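Local coordinates for protein ATP-dependent DNA helicase (Mycobacterium smegmatis, PDB 5V9X) that probably couples ATP hydrolysis to 3'-to-5' movement along single-stranded DNA, unwinding RNA:DNA hybrids as a helicase of the Lhr family, at residues S274-V279 with A303-S308; E312-R317 with P349-A354; Q52-S57 with T246-P251. All blocks are in the same frame, centred on the assembly; numbering follows the deposited sequence.

Contact 1: residues S274-V279 with A303-S308; sequences SIWPDV and AERLTS. With nucleotides of chain B.
R305 meets W276 as a cation over an aromatic face, and NE1 of W276 and NH1 of R305 both turn to OP2 of the same phosphate of the DNA strand. In the cation-pi pair, CZ of R305 stands 4.5 Å from the centroid of the five-membered ring of W276, only 11° off the ring normal. The guanidinium does not lie flat on the indole: the two planes are 80° apart, and the group comes edge-first, with NH2 of R305 over one face, 3.7 Å from CD1 of W276. A bend in the arginine chain at its third torsion brings the group round to this approach.

The polar contacts run to chain B. NE1 of W276 donates to OP2 of DC4 of chain B at 2.7 Å, with the oxygen near the plane of the indole. NH1 of R305 adds a weak bond of 3.4 Å to that OP2 of DC4 of chain B. One nucleotide earlier, the backbone N of I275 gives a nearly straight bond (168°) to OP1 of DC3 of chain B, 2.9 Å away. OG of S274 lies beside the same oxygen and weakly caps W276 N, in the turn that leads into helix 276-288.

Apolar contact between the segments is slight. CD2 of L306 comes obliquely to the six-membered part of the indole, 4.3 Å from CZ3 of W276, while V400 of strand 394-400 touches both side chains.

Two successive phosphates are therefore held by a backbone amide, an indole N-H and a guanidinium, none of which addresses a base. Such chemistry suits a helicase that must hold its tracking strand whatever the sequence; the arginine's charge probably strengthens the indole's hold on the anion as well as binding it weakly itself.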
# COMPACT_ATOMS: atom_id res chain seq x y z
N SER A 274 6.74 -14.26 26.46
CA SER A 274 6.16 -13.76 25.23
C SER A 274 5.34 -14.86 24.57
O SER A 274 5.37 -16.02 24.99
CB SER A 274 7.24 -13.23 24.29
OG SER A 274 6.69 -12.52 23.19
N ILE A 275 4.60 -14.48 23.52
CA ILE A 275 3.88 -15.45 22.70
C ILE A 275 4.70 -15.88 21.48
O ILE A 275 4.33 -16.86 20.82
CB ILE A 275 2.52 -14.87 22.25
CG1 ILE A 275 1.61 -15.97 21.69
CG2 ILE A 275 2.72 -13.76 21.23
CD1 ILE A 275 0.25 -15.48 21.24
N TRP A 276 5.80 -15.20 21.19
CA TRP A 276 6.61 -15.54 20.02
C TRP A 276 7.11 -16.98 20.02
O TRP A 276 7.02 -17.64 18.97
CB TRP A 276 7.77 -14.55 19.89
CG TRP A 276 7.35 -13.20 19.42
CD1 TRP A 276 7.44 -12.03 20.11
CD2 TRP A 276 6.77 -12.88 18.15
NE1 TRP A 276 6.96 -10.99 19.35
CE2 TRP A 276 6.54 -11.49 18.14
CE3 TRP A 276 6.43 -13.63 17.02
CZ2 TRP A 276 5.99 -10.83 17.04
CZ3 TRP A 276 5.88 -12.97 15.94
CH2 TRP A 276 5.66 -11.59 15.95
N PRO A 277 7.65 -17.53 21.12
CA PRO A 277 8.14 -18.92 21.06
C PRO A 277 7.11 -19.94 20.59
O PRO A 277 7.45 -20.81 19.77
CB PRO A 277 8.58 -19.19 22.51
CG PRO A 277 9.00 -17.86 23.00
CD PRO A 277 8.02 -16.89 22.40
N ASP A 278 5.87 -19.86 21.07
CA ASP A 278 4.85 -20.81 20.63
C ASP A 278 4.41 -20.55 19.20
O ASP A 278 4.08 -21.49 18.47
CB ASP A 278 3.65 -20.77 21.57
CG ASP A 278 4.04 -20.88 23.02
OD1 ASP A 278 4.65 -19.92 23.54
OD2 ASP A 278 3.75 -21.92 23.65
N VAL A 279 4.40 -19.28 18.78
CA VAL A 279 4.09 -18.96 17.39
C VAL A 279 5.16 -19.52 16.47
O VAL A 279 4.87 -20.23 15.49
CB VAL A 279 3.93 -17.44 17.21
CG1 VAL A 279 3.83 -17.07 15.74
CG2 VAL A 279 2.72 -16.94 17.98
N ALA A 303 10.97 -9.56 9.87
CA ALA A 303 11.34 -10.60 8.92
C ALA A 303 12.74 -11.15 9.21
O ALA A 303 12.95 -12.37 9.20
CB ALA A 303 11.26 -10.06 7.49
N GLU A 304 13.70 -10.26 9.46
CA GLU A 304 15.02 -10.70 9.88
C GLU A 304 14.95 -11.48 11.19
O GLU A 304 15.62 -12.51 11.35
CB GLU A 304 15.96 -9.50 10.04
CG GLU A 304 16.24 -8.73 8.76
CD GLU A 304 17.16 -9.48 7.81
OE1 GLU A 304 17.07 -9.23 6.59
OE2 GLU A 304 17.96 -10.32 8.28
N ARG A 305 14.13 -11.01 12.14
CA ARG A 305 14.00 -11.68 13.42
C ARG A 305 13.45 -13.10 13.26
O ARG A 305 14.05 -14.06 13.74
CB ARG A 305 13.09 -10.87 14.34
CG ARG A 305 13.79 -9.95 15.31
CD ARG A 305 12.82 -9.54 16.39
NE ARG A 305 12.21 -10.71 17.01
CZ ARG A 305 11.07 -10.69 17.70
NH1 ARG A 305 10.40 -9.56 17.85
NH2 ARG A 305 10.59 -11.81 18.22
N LEU A 306 12.30 -13.23 12.59
CA LEU A 306 11.68 -14.54 12.44
C LEU A 306 12.59 -15.50 11.69
O LEU A 306 12.69 -16.68 12.06
CB LEU A 306 10.34 -14.40 11.72
CG LEU A 306 9.17 -13.95 12.59
CD1 LEU A 306 7.95 -13.65 11.74
CD2 LEU A 306 8.85 -15.03 13.62
N THR A 307 13.27 -15.02 10.64
CA THR A 307 14.20 -15.88 9.92
C THR A 307 15.29 -16.41 10.85
O THR A 307 15.68 -17.58 10.75
CB THR A 307 14.82 -15.11 8.76
OG1 THR A 307 13.78 -14.53 7.96
CG2 THR A 307 15.65 -16.04 7.89
N SER A 308 15.78 -15.57 11.76
CA SER A 308 16.74 -16.04 12.76
C SER A 308 16.11 -17.11 13.64
O SER A 308 16.74 -18.14 13.92
CB SER A 308 17.22 -14.87 13.61
OG SER A 308 17.63 -13.77 12.81
P DC B 3 4.64 -10.19 23.64
OP1 DC B 3 4.44 -11.61 23.27
OP2 DC B 3 5.99 -9.70 24.00
O5' DC B 3 4.08 -9.29 22.43
C5' DC B 3 4.35 -9.68 21.08
C4' DC B 3 4.10 -8.55 20.10
O4' DC B 3 2.74 -8.07 20.23
C3' DC B 3 5.01 -7.32 20.26
O3' DC B 3 5.41 -6.85 18.97
C2' DC B 3 4.09 -6.31 20.95
C1' DC B 3 2.75 -6.66 20.33
N1 DC B 3 1.58 -6.24 21.14
C2 DC B 3 0.80 -5.14 20.72
O2 DC B 3 1.11 -4.54 19.69
N3 DC B 3 -0.26 -4.77 21.47
C4 DC B 3 -0.57 -5.44 22.58
N4 DC B 3 -1.63 -5.04 23.29
C5 DC B 3 0.21 -6.56 23.02
C6 DC B 3 1.26 -6.92 22.27
P DC B 4 6.92 -7.08 18.45
OP1 DC B 4 6.91 -6.89 16.98
OP2 DC B 4 7.39 -8.36 19.02
O5' DC B 4 7.75 -5.88 19.11
C5' DC B 4 7.53 -4.54 18.69
C4' DC B 4 7.74 -3.56 19.84
O4' DC B 4 7.06 -4.06 21.00
C3' DC B 4 9.19 -3.37 20.27
O3' DC B 4 9.71 -2.16 19.70
C2' DC B 4 9.14 -3.29 21.81
C1' DC B 4 7.66 -3.51 22.14
N1 DC B 4 7.45 -4.45 23.29
C2 DC B 4 7.34 -3.95 24.59
O2 DC B 4 7.42 -2.73 24.78
N3 DC B 4 7.14 -4.82 25.61
C4 DC B 4 7.06 -6.13 25.37
N4 DC B 4 6.86 -6.95 26.41
C5 DC B 4 7.16 -6.66 24.05
C6 DC B 4 7.36 -5.79 23.05

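Contact 2: residues E312-R317 with P349-A354; sequences EIHAER and PLLARA
L351 rests on the imidazole of H314 through its CB, which lies 3.5 Å from CG of H314. The methylene sits over one face of the ring as a CH-pi contact, 3.8 Å from CB of L351 to the ring centroid of H314 and 23° off the normal, shifted toward the rim on the side of CG and ND1. The leucine methyls then divide: CD1 of L351 reaches 3.8 Å from CD2 of H314, whereas CD2 of L351 turns back to CB of the histidine. With CG anti to the backbone N (chi1 175°), the ring of H314 is carried out toward L351. P349 adds little, its carbonyl O passing the ring at long range.

Beyond this shell, N311, nearly one turn earlier on the helix, accepts a hydrogen bond from A352 N through OD1 and touches L351, so the incoming backbone is tied to the helix beside the histidine. I320 also touches H314. R353 is paired through the backbone with V380 of the adjacent strand. Strand 292-296, helix 300-318 and edge strand 352-355 form a beta-alpha-beta crossover of a RecA-like helicase domain, with strand 378-381 lying between the two strands in the parallel sheet.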
# COMPACT_ATOMS: atom_id res chain seq x y z
N GLU A 312 16.99 -21.15 13.96
CA GLU A 312 17.48 -21.65 15.25
C GLU A 312 16.63 -22.81 15.75
O GLU A 312 17.15 -23.75 16.36
CB GLU A 312 17.51 -20.51 16.27
CG GLU A 312 18.62 -19.50 16.04
CD GLU A 312 18.36 -18.18 16.75
OE1 GLU A 312 17.40 -18.10 17.55
OE2 GLU A 312 19.11 -17.21 16.49
N ILE A 313 15.32 -22.75 15.51
CA ILE A 313 14.45 -23.87 15.88
C ILE A 313 14.76 -25.08 15.02
O ILE A 313 14.91 -26.20 15.52
CB ILE A 313 12.97 -23.45 15.74
CG1 ILE A 313 12.64 -22.34 16.73
CG2 ILE A 313 12.06 -24.65 15.96
CD1 ILE A 313 11.30 -21.72 16.48
N HIS A 314 14.87 -24.88 13.70
CA HIS A 314 15.11 -25.99 12.79
C HIS A 314 16.42 -26.70 13.09
O HIS A 314 16.53 -27.92 12.95
CB HIS A 314 15.09 -25.49 11.34
CG HIS A 314 15.43 -26.54 10.33
ND1 HIS A 314 16.63 -26.55 9.65
CD2 HIS A 314 14.73 -27.61 9.89
CE1 HIS A 314 16.65 -27.59 8.84
NE2 HIS A 314 15.52 -28.25 8.96
N ALA A 315 17.44 -25.94 13.50
CA ALA A 315 18.73 -26.55 13.81
C ALA A 315 18.64 -27.43 15.05
O ALA A 315 19.12 -28.57 15.05
CB ALA A 315 19.79 -25.46 13.99
N GLU A 316 18.03 -26.91 16.12
CA GLU A 316 17.89 -27.68 17.35
C GLU A 316 17.11 -28.97 17.13
O GLU A 316 17.37 -29.98 17.79
CB GLU A 316 17.21 -26.83 18.43
CG GLU A 316 16.84 -27.57 19.70
CD GLU A 316 18.06 -28.05 20.48
OE1 GLU A 316 19.15 -27.47 20.29
OE2 GLU A 316 17.92 -29.00 21.28
N ARG A 317 16.16 -28.97 16.19
CA ARG A 317 15.38 -30.16 15.90
C ARG A 317 16.12 -31.15 15.02
O ARG A 317 15.75 -32.34 15.00
CB ARG A 317 14.06 -29.78 15.24
CG ARG A 317 13.12 -28.98 16.11
CD ARG A 317 11.82 -28.71 15.37
NE ARG A 317 10.80 -28.10 16.22
CZ ARG A 317 9.56 -27.85 15.82
NH1 ARG A 317 9.19 -28.16 14.58
NH2 ARG A 317 8.69 -27.29 16.65
N PRO A 349 21.41 -26.68 4.48
CA PRO A 349 20.74 -25.44 4.09
C PRO A 349 19.87 -24.89 5.22
O PRO A 349 19.27 -25.64 5.98
CB PRO A 349 19.88 -25.86 2.89
CG PRO A 349 20.49 -27.13 2.40
CD PRO A 349 21.02 -27.81 3.62
N LEU A 350 19.83 -23.57 5.32
CA LEU A 350 18.92 -22.92 6.25
C LEU A 350 17.48 -23.25 5.88
O LEU A 350 17.13 -23.31 4.70
CB LEU A 350 19.14 -21.40 6.24
CG LEU A 350 20.48 -20.88 6.75
CD1 LEU A 350 20.64 -19.41 6.40
CD2 LEU A 350 20.59 -21.09 8.25
N LEU A 351 16.65 -23.46 6.89
CA LEU A 351 15.24 -23.73 6.62
C LEU A 351 14.56 -22.52 6.00
O LEU A 351 13.75 -22.66 5.08
CB LEU A 351 14.52 -24.15 7.90
CG LEU A 351 13.04 -24.50 7.69
CD1 LEU A 351 12.90 -25.87 7.04
CD2 LEU A 351 12.26 -24.43 9.00
N ALA A 352 14.88 -21.32 6.48
CA ALA A 352 14.23 -20.10 6.04
C ALA A 352 15.28 -19.06 5.67
O ALA A 352 16.42 -19.09 6.15
CB ALA A 352 13.29 -19.54 7.12
N ARG A 353 14.88 -18.13 4.81
CA ARG A 353 15.72 -17.01 4.43
C ARG A 353 14.85 -15.78 4.21
O ARG A 353 13.66 -15.89 3.89
CB ARG A 353 16.55 -17.32 3.17
CG ARG A 353 17.85 -18.04 3.46
CD ARG A 353 18.78 -17.99 2.26
NE ARG A 353 18.37 -18.92 1.21
CZ ARG A 353 18.73 -18.80 -0.06
NH1 ARG A 353 19.49 -17.79 -0.45
NH2 ARG A 353 18.31 -19.70 -0.95
N ALA A 354 15.46 -14.61 4.39
CA ALA A 354 14.73 -13.35 4.34
C ALA A 354 14.67 -12.79 2.93
O ALA A 354 15.57 -13.00 2.11
CB ALA A 354 15.38 -12.33 5.28

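Contact 3: residues Q52-S57 with T246-P251; sequences QADAWS and TIVCPP. With ANP (phosphoaminophosphonic acid-adenylate ester), chain C.
V248 points its side chain from the edge strand toward the helix, and its two methyls sit side by side against the backbone of D54 and A55. CG1 of V248, anti to the backbone N (chi1 167°), touches CB of D54 at 3.5 Å, while CG2 of V248 lies beside C and O of D54 and 4.0 Å from CA of A55. Only the methylene of the aspartate takes part in this apolar contact. Its carboxylate runs on past P250, the two side chains lying antiparallel, with OD2 of D54 3.7 Å from CB of P250. No hydrogen bond joins the segments. V67 of the neighbouring strand also packs on A55.

The CB bond of Q52 points away from the strand, and the chain, extended beyond CG, offers its amide to the adenine of the bound nucleotide. OE1 of Q52 accepts from N6 of ANP at 3.1 Å, and NE2 of Q52 donates to N7 of ANP at 3.0 Å. OE1 also accepts from T49 N and NE2 also donates to G74 O, which probably fixes which end donates.

This is consistent with the Q-motif glutamine of DEAD-box helicases: the paired donor and acceptor match adenine's exocyclic amine and N7, on a helix whose packing against the strand through V248 is apolar.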
# COMPACT_ATOMS: atom_id res chain seq x y z
N GLN A 52 -9.12 -14.97 -19.79
CA GLN A 52 -8.28 -14.90 -20.98
C GLN A 52 -9.12 -14.71 -22.23
O GLN A 52 -8.82 -13.85 -23.07
CB GLN A 52 -7.42 -16.16 -21.09
CG GLN A 52 -6.26 -16.20 -20.12
CD GLN A 52 -5.59 -17.55 -20.08
OE1 GLN A 52 -6.22 -18.58 -20.35
NE2 GLN A 52 -4.31 -17.57 -19.73
N ALA A 53 -10.19 -15.50 -22.39
CA ALA A 53 -11.02 -15.42 -23.58
C ALA A 53 -11.62 -14.03 -23.74
O ALA A 53 -11.59 -13.45 -24.83
CB ALA A 53 -12.11 -16.49 -23.53
N ASP A 54 -12.16 -13.48 -22.65
CA ASP A 54 -12.73 -12.13 -22.71
C ASP A 54 -11.65 -11.09 -22.98
O ASP A 54 -11.83 -10.20 -23.81
CB ASP A 54 -13.45 -11.82 -21.40
CG ASP A 54 -14.53 -12.83 -21.06
OD1 ASP A 54 -14.84 -13.68 -21.92
OD2 ASP A 54 -15.06 -12.77 -19.93
N ALA A 55 -10.51 -11.20 -22.28
CA ALA A 55 -9.46 -10.19 -22.42
C ALA A 55 -8.87 -10.20 -23.82
O ALA A 55 -8.60 -9.14 -24.40
CB ALA A 55 -8.37 -10.42 -21.38
N TRP A 56 -8.67 -11.39 -24.40
CA TRP A 56 -8.15 -11.47 -25.76
C TRP A 56 -9.10 -10.80 -26.75
O TRP A 56 -8.66 -10.14 -27.69
CB TRP A 56 -7.91 -12.92 -26.16
CG TRP A 56 -6.81 -13.59 -25.39
CD1 TRP A 56 -5.75 -12.98 -24.78
CD2 TRP A 56 -6.68 -14.99 -25.13
NE1 TRP A 56 -4.96 -13.93 -24.16
CE2 TRP A 56 -5.51 -15.17 -24.36
CE3 TRP A 56 -7.44 -16.11 -25.48
CZ2 TRP A 56 -5.08 -16.42 -23.94
CZ3 TRP A 56 -7.01 -17.35 -25.06
CH2 TRP A 56 -5.84 -17.50 -24.30
N SER A 57 -10.41 -10.95 -26.53
CA SER A 57 -11.38 -10.33 -27.43
C SER A 57 -11.29 -8.81 -27.37
O SER A 57 -11.21 -8.14 -28.40
CB SER A 57 -12.79 -10.80 -27.08
OG SER A 57 -13.73 -10.33 -28.03
N THR A 246 -12.56 -1.04 -21.66
CA THR A 246 -13.37 -2.25 -21.57
C THR A 246 -13.00 -3.00 -20.29
O THR A 246 -11.85 -3.43 -20.13
CB THR A 246 -13.16 -3.15 -22.78
OG1 THR A 246 -13.65 -2.49 -23.96
CG2 THR A 246 -13.89 -4.47 -22.59
N ILE A 247 -13.96 -3.16 -19.39
CA ILE A 247 -13.73 -3.85 -18.13
C ILE A 247 -14.07 -5.32 -18.31
O ILE A 247 -15.23 -5.68 -18.56
CB ILE A 247 -14.54 -3.22 -16.99
CG1 ILE A 247 -14.01 -1.82 -16.68
CG2 ILE A 247 -14.49 -4.10 -15.75
CD1 ILE A 247 -14.65 -1.17 -15.48
N VAL A 248 -13.06 -6.18 -18.19
CA VAL A 248 -13.23 -7.62 -18.24
C VAL A 248 -13.25 -8.14 -16.81
O VAL A 248 -12.25 -8.01 -16.08
CB VAL A 248 -12.11 -8.30 -19.05
CG1 VAL A 248 -12.12 -9.79 -18.82
CG2 VAL A 248 -12.27 -7.99 -20.53
N CYS A 249 -14.37 -8.72 -16.40
CA CYS A 249 -14.54 -9.22 -15.04
C CYS A 249 -15.50 -10.41 -15.06
O CYS A 249 -16.68 -10.28 -14.74
CB CYS A 249 -15.06 -8.12 -14.10
SG CYS A 249 -15.28 -8.64 -12.39
N PRO A 250 -15.00 -11.58 -15.44
CA PRO A 250 -15.87 -12.76 -15.52
C PRO A 250 -16.12 -13.34 -14.14
O PRO A 250 -15.42 -12.98 -13.18
CB PRO A 250 -15.05 -13.72 -16.40
CG PRO A 250 -13.64 -13.39 -16.07
CD PRO A 250 -13.61 -11.89 -15.82
N PRO A 251 -17.11 -14.25 -14.01
CA PRO A 251 -17.38 -14.86 -12.70
C PRO A 251 -16.16 -15.47 -12.03
O PRO A 251 -15.50 -16.34 -12.60
CB PRO A 251 -18.43 -15.93 -13.03
CG PRO A 251 -19.14 -15.38 -14.21
CD PRO A 251 -18.10 -14.64 -15.02
PG ANP C . -1.94 -13.10 -9.90
O1G ANP C . -1.49 -13.44 -8.52
O2G ANP C . -0.94 -12.07 -10.55
O3G ANP C . -3.39 -12.46 -9.85
PB ANP C . -2.41 -14.19 -12.40
O1B ANP C . -1.52 -13.07 -13.00
O2B ANP C . -3.85 -13.79 -12.45
N3B ANP C . -1.97 -14.51 -10.82
PA ANP C . -0.78 -15.93 -13.70
O1A ANP C . 0.29 -15.63 -12.72
O2A ANP C . -0.58 -15.23 -15.05
O3A ANP C . -2.23 -15.50 -13.22
O5' ANP C . -0.91 -17.49 -13.91
C5' ANP C . -1.10 -18.49 -12.85
C4' ANP C . -0.39 -19.76 -13.25
O4' ANP C . -1.20 -20.52 -14.18
C3' ANP C . 0.93 -19.53 -13.96
O3' ANP C . 1.77 -20.65 -13.77
C2' ANP C . 0.49 -19.46 -15.43
O2' ANP C . 1.59 -19.46 -16.36
C1' ANP C . -0.56 -20.57 -15.45
N9 ANP C . -1.60 -20.46 -16.48
C8 ANP C . -1.88 -19.39 -17.29
N7 ANP C . -2.90 -19.60 -18.10
C5 ANP C . -3.29 -20.89 -17.81
C6 ANP C . -4.32 -21.71 -18.33
N6 ANP C . -5.17 -21.32 -19.28
N1 ANP C . -4.45 -22.95 -17.81
C2 ANP C . -3.61 -23.34 -16.85
N3 ANP C . -2.60 -22.66 -16.29
C4 ANP C . -2.50 -21.44 -16.82

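Contacts 1 and 2 share helix 300-318 and touch directly, with CG2 of T307 3.6 Å from CA of R353; their centres are 12 Å apart. An early turn of the helix thus meets the DNA while a later turn packs near the edge of the sheet, and contact 2 still comes within about 9 Å of the nucleic acid at its nearest atom. Contact 3 belongs to the other RecA-like domain, its centre 43 Å from that of contact 1 and 44 Å from that of contact 2. It lies about 24 Å from the DNA at its nearest atom, but reaches ANP through Q52. D390, R415 and H418 of the second RecA-like domain also bind ANP, so the two domains meet there.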